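PDB 6BJA: acetyl-CoA acetyltransferase A, which probably catalyses thiolase chemistry, joining or splitting acyl groups carried on coenzyme A, with acetyl-CoA C-acetyltransferase activity. Local coordinates for residues Val17-Thr29 against Val217-Ile229. Numbering follows the deposited sequence.
Sequences VRTPIASFRSTLT and VVLTEDEEYKRLI. With COA (coenzyme A), chain C.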
ATOM      1  N   VAL A  17     -28.096 -25.765  -7.313  1.00 15.00           N
ATOM      2  CA  VAL A  17     -28.493 -24.731  -6.371  1.00 14.17           C
ATOM      3  C   VAL A  17     -27.584 -23.513  -6.486  1.00 15.67           C
ATOM      4  O   VAL A  17     -26.462 -23.608  -7.010  1.00 16.03           O
ATOM      5  CB  VAL A  17     -28.479 -25.227  -4.906  1.00 16.62           C
ATOM      6  CG1 VAL A  17     -29.450 -26.386  -4.721  1.00 20.30           C
ATOM      7  CG2 VAL A  17     -27.099 -25.636  -4.479  1.00 17.17           C
ATOM      8  N   ARG A  18     -28.079 -22.370  -6.011  1.00 15.24           N
ATOM      9  CA  ARG A  18     -27.265 -21.163  -6.007  1.00 15.61           C
ATOM     10  C   ARG A  18     -27.591 -20.272  -4.819  1.00 15.53           C
ATOM     11  O   ARG A  18     -28.674 -20.328  -4.292  1.00 14.87           O
ATOM     12  CB  ARG A  18     -27.489 -20.391  -7.304  1.00 15.85           C
ATOM     13  CG  ARG A  18     -28.891 -19.781  -7.442  1.00 14.22           C
ATOM     14  CD  ARG A  18     -28.981 -18.962  -8.697  1.00 14.44           C
ATOM     15  NE  ARG A  18     -30.215 -18.199  -8.897  1.00 14.80           N
ATOM     16  CZ  ARG A  18     -30.431 -16.964  -8.462  1.00 15.21           C
ATOM     17  NH1 ARG A  18     -29.555 -16.345  -7.695  1.00 15.89           N
ATOM     18  NH2 ARG A  18     -31.548 -16.328  -8.811  1.00 16.90           N
ATOM     19  N   THR A  19     -26.645 -19.449  -4.401  1.00 13.70           N
ATOM     20  CA  THR A  19     -26.943 -18.373  -3.483  1.00 16.04           C
ATOM     21  C   THR A  19     -27.731 -17.303  -4.212  1.00 15.50           C
ATOM     22  O   THR A  19     -27.692 -17.215  -5.445  1.00 15.38           O
ATOM     23  CB  THR A  19     -25.669 -17.734  -2.904  1.00 14.97           C
ATOM     24  OG1 THR A  19     -24.973 -17.058  -3.964  1.00 15.82           O
ATOM     25  CG2 THR A  19     -24.771 -18.751  -2.242  1.00 15.95           C
ATOM     26  N   PRO A  20     -28.448 -16.458  -3.465  1.00 13.57           N
ATOM     27  CA  PRO A  20     -28.819 -15.175  -4.041  1.00 15.43           C
ATOM     28  C   PRO A  20     -27.536 -14.459  -4.430  1.00 16.39           C
ATOM     29  O   PRO A  20     -26.465 -14.711  -3.846  1.00 16.64           O
ATOM     30  CB  PRO A  20     -29.522 -14.441  -2.908  1.00 17.68           C
ATOM     31  CG  PRO A  20     -29.762 -15.504  -1.846  1.00 17.27           C
ATOM     32  CD  PRO A  20     -28.636 -16.464  -2.020  1.00 14.94           C
ATOM     33  N   ILE A  21     -27.647 -13.560  -5.387  1.00 15.92           N
ATOM     34  CA  ILE A  21     -26.496 -12.802  -5.863  1.00 14.25           C
ATOM     35  C   ILE A  21     -26.537 -11.425  -5.214  1.00 15.96           C
ATOM     36  O   ILE A  21     -27.541 -10.721  -5.324  1.00 17.45           O
ATOM     37  CB  ILE A  21     -26.498 -12.693  -7.390  1.00 16.33           C
ATOM     38  CG1 ILE A  21     -26.383 -14.086  -8.026  1.00 17.70           C
ATOM     39  CG2 ILE A  21     -25.384 -11.792  -7.844  1.00 15.89           C
ATOM     40  CD1 ILE A  21     -26.696 -14.110  -9.503  1.00 19.09           C
ATOM     41  N   ALA A  22     -25.475 -11.050  -4.503  1.00 15.96           N
ATOM     42  CA  ALA A  22     -25.446  -9.780  -3.784  1.00 15.79           C
ATOM     43  C   ALA A  22     -24.663  -8.726  -4.560  1.00 16.17           C
ATOM     44  O   ALA A  22     -23.795  -9.042  -5.394  1.00 16.80           O
ATOM     45  CB  ALA A  22     -24.856  -9.957  -2.382  1.00 17.17           C
ATOM     46  N   SER A  23     -25.009  -7.468  -4.313  1.00 18.22           N
ATOM     47  CA  SER A  23     -24.296  -6.349  -4.904  1.00 19.38           C
ATOM     48  C   SER A  23     -22.887  -6.182  -4.334  1.00 18.73           C
ATOM     49  O   SER A  23     -22.523  -6.723  -3.294  1.00 18.28           O
ATOM     50  CB  SER A  23     -25.078  -5.061  -4.700  1.00 23.71           C
ATOM     51  OG  SER A  23     -26.340  -5.184  -5.327  1.00 21.47           O
ATOM     52  N   PHE A  24     -22.081  -5.418  -5.049  1.00 18.71           N
ATOM     53  CA  PHE A  24     -20.724  -5.120  -4.619  1.00 19.16           C
ATOM     54  C   PHE A  24     -20.671  -4.378  -3.290  1.00 19.74           C
ATOM     55  O   PHE A  24     -21.356  -3.359  -3.119  1.00 20.80           O
ATOM     56  CB  PHE A  24     -20.086  -4.305  -5.732  1.00 18.82           C
ATOM     57  CG  PHE A  24     -18.649  -3.947  -5.525  1.00 17.49           C
ATOM     58  CD1 PHE A  24     -17.675  -4.926  -5.346  1.00 17.76           C
ATOM     59  CD2 PHE A  24     -18.250  -2.627  -5.600  1.00 24.40           C
ATOM     60  CE1 PHE A  24     -16.335  -4.578  -5.206  1.00 21.15           C
ATOM     61  CE2 PHE A  24     -16.913  -2.269  -5.466  1.00 27.96           C
ATOM     62  CZ  PHE A  24     -15.959  -3.246  -5.271  1.00 22.92           C
ATOM     63  N   ARG A  25     -19.854  -4.890  -2.365  1.00 19.04           N
ATOM     64  CA  ARG A  25     -19.675  -4.303  -1.039  1.00 19.72           C
ATOM     65  C   ARG A  25     -21.012  -4.180  -0.321  1.00 23.08           C
ATOM     66  O   ARG A  25     -21.291  -3.173   0.325  1.00 24.90           O
ATOM     67  CB  ARG A  25     -19.004  -2.930  -1.127  1.00 21.44           C
ATOM     68  CG  ARG A  25     -17.673  -2.892  -1.886  1.00 24.75           C
ATOM     69  CD  ARG A  25     -16.595  -3.688  -1.193  1.00 21.21           C
ATOM     70  NE  ARG A  25     -16.362  -3.254   0.181  1.00 24.83           N
ATOM     71  CZ  ARG A  25     -15.627  -3.911   1.073  1.00 22.02           C
ATOM     72  NH1 ARG A  25     -15.000  -5.041   0.747  1.00 23.00           N
ATOM     73  NH2 ARG A  25     -15.513  -3.433   2.309  1.00 26.68           N
ATOM     74  N   SER A  26     -21.822  -5.225  -0.429  1.00 19.21           N
ATOM     75  CA  SER A  26     -23.148  -5.258   0.180  1.00 19.28           C
ATOM     76  C   SER A  26     -23.251  -6.383   1.205  1.00 21.23           C
ATOM     77  O   SER A  26     -22.308  -6.646   1.954  1.00 21.23           O
ATOM     78  CB  SER A  26     -24.200  -5.405  -0.926  1.00 21.38           C
ATOM     79  OG  SER A  26     -25.516  -5.206  -0.420  1.00 21.80           O
ATOM     80  N   THR A  27     -24.404  -7.040   1.231  1.00 20.73           N
ATOM     81  CA  THR A  27     -24.765  -7.958   2.286  1.00 20.00           C
ATOM     82  C   THR A  27     -23.804  -9.125   2.497  1.00 20.88           C
ATOM     83  O   THR A  27     -23.632  -9.585   3.624  1.00 21.68           O
ATOM     84  CB  THR A  27     -26.168  -8.499   1.996  1.00 18.89           C
ATOM     85  OG1 THR A  27     -27.068  -7.385   1.812  1.00 23.11           O
ATOM     86  CG2 THR A  27     -26.666  -9.393   3.124  1.00 24.05           C
ATOM     87  N   LEU A  28     -23.145  -9.576   1.434  1.00 19.22           N
ATOM     88  CA  LEU A  28     -22.244 -10.713   1.546  1.00 18.61           C
ATOM     89  C   LEU A  28     -20.778 -10.314   1.701  1.00 20.76           C
ATOM     90  O   LEU A  28     -19.916 -11.172   1.631  1.00 17.61           O
ATOM     91  CB  LEU A  28     -22.381 -11.631   0.326  1.00 18.47           C
ATOM     92  CG  LEU A  28     -23.760 -12.252   0.106  1.00 19.64           C
ATOM     93  CD1 LEU A  28     -23.716 -13.129  -1.125  1.00 18.30           C
ATOM     94  CD2 LEU A  28     -24.214 -13.050   1.328  1.00 20.26           C
ATOM     95  N   THR A  29     -20.484  -9.042   1.934  1.00 18.74           N
ATOM     96  CA  THR A  29     -19.083  -8.610   2.043  1.00 19.02           C
ATOM     97  C   THR A  29     -18.289  -9.408   3.068  1.00 21.58           C
ATOM     98  O   THR A  29     -17.126  -9.721   2.852  1.00 20.92           O
ATOM     99  CB  THR A  29     -18.989  -7.123   2.413  1.00 23.73           C
ATOM    100  OG1 THR A  29     -19.611  -6.337   1.401  1.00 23.98           O
ATOM    101  CG2 THR A  29     -17.545  -6.671   2.520  1.00 25.05           C
ATOM    102  N   VAL A 217     -30.041 -10.480   8.662  1.00 35.46           N
ATOM    103  CA  VAL A 217     -29.263 -11.589   9.206  1.00 29.11           C
ATOM    104  C   VAL A 217     -29.178 -12.746   8.200  1.00 24.72           C
ATOM    105  O   VAL A 217     -28.464 -13.736   8.410  1.00 28.72           O
ATOM    106  CB  VAL A 217     -29.872 -12.111  10.543  1.00 36.87           C
ATOM    107  CG1 VAL A 217     -29.562 -11.155  11.686  1.00 40.02           C
ATOM    108  CG2 VAL A 217     -31.377 -12.339  10.412  1.00 36.59           C
ATOM    109  N   VAL A 218     -29.919 -12.617   7.110  1.00 22.03           N
ATOM    110  CA  VAL A 218     -29.970 -13.654   6.101  1.00 22.78           C
ATOM    111  C   VAL A 218     -30.299 -13.002   4.770  1.00 19.27           C
ATOM    112  O   VAL A 218     -31.150 -12.111   4.685  1.00 23.36           O
ATOM    113  CB  VAL A 218     -31.015 -14.762   6.456  1.00 23.16           C
ATOM    114  CG1 VAL A 218     -32.404 -14.189   6.557  1.00 25.15           C
ATOM    115  CG2 VAL A 218     -30.967 -15.893   5.465  1.00 22.83           C
ATOM    116  N   LEU A 219     -29.609 -13.438   3.727  1.00 19.53           N
ATOM    117  CA  LEU A 219     -29.879 -12.985   2.365  1.00 17.97           C
ATOM    118  C   LEU A 219     -30.706 -14.056   1.676  1.00 16.31           C
ATOM    119  O   LEU A 219     -30.279 -15.201   1.590  1.00 16.03           O
ATOM    120  CB  LEU A 219     -28.578 -12.725   1.608  1.00 18.03           C
ATOM    121  CG  LEU A 219     -28.771 -12.229   0.184  1.00 20.77           C
ATOM    122  CD1 LEU A 219     -29.357 -10.812   0.186  1.00 25.08           C
ATOM    123  CD2 LEU A 219     -27.460 -12.293  -0.582  1.00 22.50           C
ATOM    124  N   THR A 220     -31.899 -13.678   1.205  1.00 18.61           N
ATOM    125  CA  THR A 220     -32.825 -14.629   0.599  1.00 18.19           C
ATOM    126  C   THR A 220     -33.221 -14.314  -0.844  1.00 18.23           C
ATOM    127  O   THR A 220     -33.858 -15.138  -1.491  1.00 19.92           O
ATOM    128  CB  THR A 220     -34.123 -14.714   1.424  1.00 20.05           C
ATOM    129  OG1 THR A 220     -34.775 -13.444   1.407  1.00 22.26           O
ATOM    130  CG2 THR A 220     -33.801 -15.132   2.846  1.00 23.04           C
ATOM    131  N   GLU A 221     -32.844 -13.128  -1.331  1.00 18.15           N
ATOM    132  CA  GLU A 221     -33.238 -12.639  -2.663  1.00 18.27           C
ATOM    133  C   GLU A 221     -32.066 -11.939  -3.343  1.00 16.72           C
ATOM    134  O   GLU A 221     -31.285 -11.275  -2.688  1.00 18.73           O
ATOM    135  CB  GLU A 221     -34.408 -11.648  -2.584  1.00 21.10           C
ATOM    136  CG  GLU A 221     -35.661 -12.176  -1.972  1.00 26.44           C
ATOM    137  CD  GLU A 221     -36.803 -11.173  -2.094  1.00 26.41           C
ATOM    138  OE1 GLU A 221     -36.551 -10.006  -2.481  1.00 37.35           O
ATOM    139  OE2 GLU A 221     -37.950 -11.572  -1.811  1.00 38.13           O
ATOM    140  N   ASP A 222     -31.961 -12.090  -4.656  1.00 19.25           N
ATOM    141  CA  ASP A 222     -31.006 -11.338  -5.440  1.00 19.15           C
ATOM    142  C   ASP A 222     -31.162  -9.844  -5.171  1.00 18.74           C
ATOM    143  O   ASP A 222     -32.283  -9.352  -4.999  1.00 20.73           O
ATOM    144  CB  ASP A 222     -31.198 -11.610  -6.937  1.00 17.47           C
ATOM    145  CG  ASP A 222     -30.980 -13.069  -7.311  1.00 18.51           C
ATOM    146  OD1 ASP A 222     -30.045 -13.721  -6.774  1.00 17.53           O
ATOM    147  OD2 ASP A 222     -31.739 -13.571  -8.156  1.00 15.83           O
ATOM    148  N   GLU A 223     -30.052  -9.118  -5.144  1.00 18.43           N
ATOM    149  CA  GLU A 223     -30.075  -7.691  -4.830  1.00 17.22           C
ATOM    150  C   GLU A 223     -30.107  -6.760  -6.029  1.00 18.93           C
ATOM    151  O   GLU A 223     -30.712  -5.705  -5.965  1.00 19.60           O
ATOM    152  CB  GLU A 223     -28.857  -7.327  -3.964  1.00 17.99           C
ATOM    153  CG  GLU A 223     -28.852  -7.996  -2.622  1.00 18.62           C
ATOM    154  CD  GLU A 223     -27.843  -7.415  -1.630  1.00 24.41           C
ATOM    155  OE1 GLU A 223     -26.774  -6.925  -2.062  1.00 21.32           O
ATOM    156  OE2 GLU A 223     -28.130  -7.441  -0.405  1.00 23.22           O
ATOM    157  N   GLU A 224     -29.418  -7.109  -7.113  1.00 17.16           N
ATOM    158  CA  GLU A 224     -29.194  -6.125  -8.170  1.00 18.70           C
ATOM    159  C   GLU A 224     -30.469  -5.685  -8.856  1.00 21.66           C
ATOM    160  O   GLU A 224     -30.576  -4.525  -9.251  1.00 21.18           O
ATOM    161  CB  GLU A 224     -28.222  -6.670  -9.217  1.00 21.96           C
ATOM    162  CG  GLU A 224     -28.131  -5.811 -10.510  1.00 29.16           C
ATOM    163  CD  GLU A 224     -27.698  -4.350 -10.301  1.00 33.23           C
ATOM    164  OE1 GLU A 224     -26.939  -4.065  -9.329  1.00 25.04           O
ATOM    165  OE2 GLU A 224     -28.087  -3.482 -11.150  1.00 30.76           O
ATOM    166  N   TYR A 225     -31.431  -6.585  -9.025  1.00 18.31           N
ATOM    167  CA  TYR A 225     -32.576  -6.263  -9.884  1.00 19.90           C
ATOM    168  C   TYR A 225     -33.424  -5.153  -9.274  1.00 20.57           C
ATOM    169  O   TYR A 225     -34.186  -4.489  -9.994  1.00 22.70           O
ATOM    170  CB  TYR A 225     -33.422  -7.508 -10.152  1.00 20.19           C
ATOM    171  CG  TYR A 225     -34.370  -7.899  -9.035  1.00 21.52           C
ATOM    172  CD1 TYR A 225     -33.960  -8.740  -8.016  1.00 23.44           C
ATOM    173  CD2 TYR A 225     -35.678  -7.441  -9.019  1.00 23.23           C
ATOM    174  CE1 TYR A 225     -34.811  -9.100  -6.993  1.00 23.66           C
ATOM    175  CE2 TYR A 225     -36.537  -7.794  -7.998  1.00 24.44           C
ATOM    176  CZ  TYR A 225     -36.107  -8.622  -6.998  1.00 24.49           C
ATOM    177  OH  TYR A 225     -36.968  -8.987  -5.969  1.00 30.52           O
ATOM    178  N   LYS A 226     -33.286  -4.945  -7.965  1.00 20.40           N
ATOM    179  CA  LYS A 226     -34.047  -3.893  -7.275  1.00 22.32           C
ATOM    180  C   LYS A 226     -33.457  -2.493  -7.457  1.00 26.82           C
ATOM    181  O   LYS A 226     -34.089  -1.497  -7.077  1.00 26.02           O
ATOM    182  CB  LYS A 226     -34.140  -4.212  -5.780  1.00 24.54           C
ATOM    183  CG  LYS A 226     -34.765  -5.563  -5.504  1.00 28.70           C
ATOM    184  CD  LYS A 226     -34.770  -5.887  -4.017  1.00 32.63           C
ATOM    185  CE  LYS A 226     -34.558  -7.376  -3.763  1.00 38.15           C
ATOM    186  NZ  LYS A 226     -34.756  -7.742  -2.336  1.00 42.76           N
ATOM    187  N   ARG A 227     -32.278  -2.411  -8.066  1.00 23.02           N
ATOM    188  CA  ARG A 227     -31.517  -1.162  -8.106  1.00 24.29           C
ATOM    189  C   ARG A 227     -31.753  -0.342  -9.362  1.00 26.94           C
ATOM    190  O   ARG A 227     -31.213   0.754  -9.485  1.00 31.56           O
ATOM    191  CB  ARG A 227     -30.024  -1.450  -7.969  1.00 27.62           C
ATOM    192  CG  ARG A 227     -29.746  -2.182  -6.703  1.00 27.10           C
ATOM    193  CD  ARG A 227     -28.306  -2.127  -6.242  1.00 35.02           C
ATOM    194  NE  ARG A 227     -28.283  -2.807  -4.946  1.00 44.53           N
ATOM    195  CZ  ARG A 227     -27.339  -2.691  -4.022  1.00 46.25           C
ATOM    196  NH1 ARG A 227     -26.268  -1.922  -4.222  1.00 45.00           N
ATOM    197  NH2 ARG A 227     -27.477  -3.371  -2.895  1.00 37.64           N
ATOM    198  N   LEU A 228     -32.547  -0.860 -10.287  1.00 24.50           N
ATOM    199  CA  LEU A 228     -32.840  -0.115 -11.516  1.00 25.43           C
ATOM    200  C   LEU A 228     -33.498   1.226 -11.189  1.00 25.91           C
ATOM    201  O   LEU A 228     -34.442   1.283 -10.405  1.00 27.22           O
ATOM    202  CB  LEU A 228     -33.763  -0.920 -12.435  1.00 23.78           C
ATOM    203  CG  LEU A 228     -34.243  -0.221 -13.708  1.00 25.75           C
ATOM    204  CD1 LEU A 228     -33.064  -0.015 -14.642  1.00 28.99           C
ATOM    205  CD2 LEU A 228     -35.362  -1.018 -14.376  1.00 24.60           C
ATOM    206  N   ILE A 229     -32.984   2.294 -11.793  1.00 24.96           N
ATOM    207  CA  ILE A 229     -33.649   3.602 -11.775  1.00 26.66           C
ATOM    208  C   ILE A 229     -34.027   3.903 -13.219  1.00 27.26           C
ATOM    209  O   ILE A 229     -33.204   4.425 -13.962  1.00 28.27           O
ATOM    210  CB  ILE A 229     -32.738   4.710 -11.222  1.00 31.05           C
ATOM    211  CG1 ILE A 229     -32.188   4.333  -9.845  1.00 33.88           C
ATOM    212  CG2 ILE A 229     -33.495   6.032 -11.132  1.00 31.01           C
ATOM    213  CD1 ILE A 229     -30.994   5.170  -9.436  1.00 37.80           C
TER
HETATM  214  N1A COA C 402     -30.362   1.983 -13.761  1.00 31.00           N
HETATM  215  C2A COA C 402     -30.200   3.319 -13.713  1.00 34.65           C
HETATM  216  N3A COA C 402     -29.031   3.916 -13.439  1.00 32.95           N
HETATM  217  C4A COA C 402     -27.919   3.192 -13.195  1.00 35.27           C
HETATM  218  C5A COA C 402     -28.003   1.728 -13.237  1.00 32.14           C
HETATM  219  C6A COA C 402     -29.326   1.141 -13.545  1.00 30.25           C
HETATM  220  N6A COA C 402     -29.505  -0.194 -13.612  1.00 31.93           N
HETATM  221  N7A COA C 402     -26.764   1.272 -12.958  1.00 31.67           N
HETATM  222  C8A COA C 402     -25.964   2.352 -12.757  1.00 36.73           C
HETATM  223  N9A COA C 402     -26.663   3.504 -12.906  1.00 40.14           N
HETATM  224  C1B COA C 402     -26.183   4.904 -12.760  1.00 45.70           C
HETATM  225  C2B COA C 402     -25.867   5.176 -11.298  1.00 50.65           C
HETATM  226  O2B COA C 402     -26.940   5.852 -10.639  1.00 50.14           O
HETATM  227  C3B COA C 402     -24.625   6.041 -11.303  1.00 58.53           C
HETATM  228  O3B COA C 402     -24.982   7.345 -10.826  1.00 65.12           O
HETATM  229  P3B COA C 402     -24.917   8.731 -11.633  1.00 62.67           P
HETATM  230  O7A COA C 402     -25.590   8.539 -12.972  1.00 67.12           O
HETATM  231  O8A COA C 402     -25.667   9.773 -10.835  1.00 64.96           O
HETATM  232  O9A COA C 402     -23.479   9.144 -11.825  1.00 66.58           O
HETATM  233  C4B COA C 402     -24.057   5.913 -12.719  1.00 54.50           C
HETATM  234  O4B COA C 402     -24.992   5.172 -13.509  1.00 43.13           O
HETATM  235  C5B COA C 402     -22.767   5.115 -12.684  1.00 58.40           C
HETATM  236  O5B COA C 402     -23.131   3.806 -12.253  1.00 64.62           O
HETATM  237  P1A COA C 402     -22.492   3.076 -10.964  1.00 78.47           P
HETATM  238  O1A COA C 402     -22.515   3.949  -9.732  1.00 79.16           O
HETATM  239  O2A COA C 402     -23.210   1.773 -10.687  1.00 68.38           O
HETATM  240  O3A COA C 402     -20.964   2.783 -11.308  1.00 83.33           O
HETATM  241  P2A COA C 402     -19.928   2.527 -10.110  1.00105.96           P
HETATM  242  O4A COA C 402     -19.738   3.795  -9.304  1.00 94.80           O
HETATM  243  O5A COA C 402     -20.380   1.381  -9.229  1.00 80.25           O
HETATM  244  O6A COA C 402     -18.580   2.132 -10.872  1.00 87.79           O
HETATM  245  CBP COA C 402     -17.739   0.016 -11.503  1.00 69.54           C
HETATM  246  CCP COA C 402     -18.667   1.146 -11.894  1.00 75.01           C
HETATM  247  CDP COA C 402     -16.346   0.595 -11.399  1.00 63.57           C
HETATM  248  CEP COA C 402     -18.071  -0.539 -10.115  1.00 63.96           C
HETATM  249  CAP COA C 402     -17.697  -1.032 -12.629  1.00 64.25           C
HETATM  250  OAP COA C 402     -16.625  -1.943 -12.343  1.00 62.87           O
HETATM  251  C9P COA C 402     -18.997  -1.786 -12.819  1.00 62.39           C
HETATM  252  O9P COA C 402     -19.877  -1.773 -11.972  1.00 58.03           O
HETATM  253  N8P COA C 402     -19.192  -2.489 -13.938  1.00 56.77           N
HETATM  254  C7P COA C 402     -18.257  -2.591 -15.039  1.00 45.94           C
HETATM  255  C6P COA C 402     -18.967  -3.158 -16.261  1.00 46.57           C
HETATM  256  C5P COA C 402     -18.413  -4.530 -16.533  1.00 47.71           C
HETATM  257  O5P COA C 402     -17.514  -4.696 -17.354  1.00 47.66           O
HETATM  258  N4P COA C 402     -18.929  -5.511 -15.806  1.00 41.00           N
HETATM  259  C3P COA C 402     -18.402  -6.859 -15.912  1.00 42.64           C
HETATM  260  C2P COA C 402     -19.175  -7.767 -16.839  1.00 42.06           C
HETATM  261  S1P COA C 402     -18.032  -8.684 -17.889  1.00 55.52           S
HETATM  262  O   HOH W   1     -28.346  -9.652  -7.688  1.00 24.54           O
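Glu-223 sets its CG opposite its own carbonyl carbon (chi1 -64°) and runs extended, which carries its carboxylate over to the turns at Ser-23 to Thr-29. Arg-18 is extended from CG to NE and meets Asp-222 end-on. Arg-18 NH1 bonds Asp-222 OD1 and Arg-18 NH2 bonds Asp-222 OD2, both at 2.8 Å and both on syn lone pairs. The guanidinium and carboxylate planes lie 11° apart, and the NH1 bond is nearly straight at 179°. The anti lone pair of Asp-222 OD1 takes the backbone N of Ile-21 at 2.8 Å. Trp-195 of helix 177-197 adds a bond to OD2, and Glu-203 pairs with Arg-18 NE.

Glu-223 OE1 accepts from Ser-23 N at 2.9 Å on its anti side and from Ser-26 OG at 2.7 Å on its syn side, both somewhat out of the carboxylate plane. Glu-223 N bonds Ile-21 O at 3.0 Å, and a water links that oxygen to Glu-224 N. Ser-23 OG sits over one face of the Arg-227 guanidinium, 2.9 Å above its plane. Leu-219 CD2 packs on Pro-20, Ala-22 and Leu-28.

The contact fastens the end of strand 11-23 to the segment leading to Leu-228 and Ile-229 in the coenzyme A pocket. Asp-222, held by Arg-18, Ile-21 N and Trp-195, and Glu-223, held by Ser-23 N and Ser-26 OG, would probably stay ionised and fix the loops against each other.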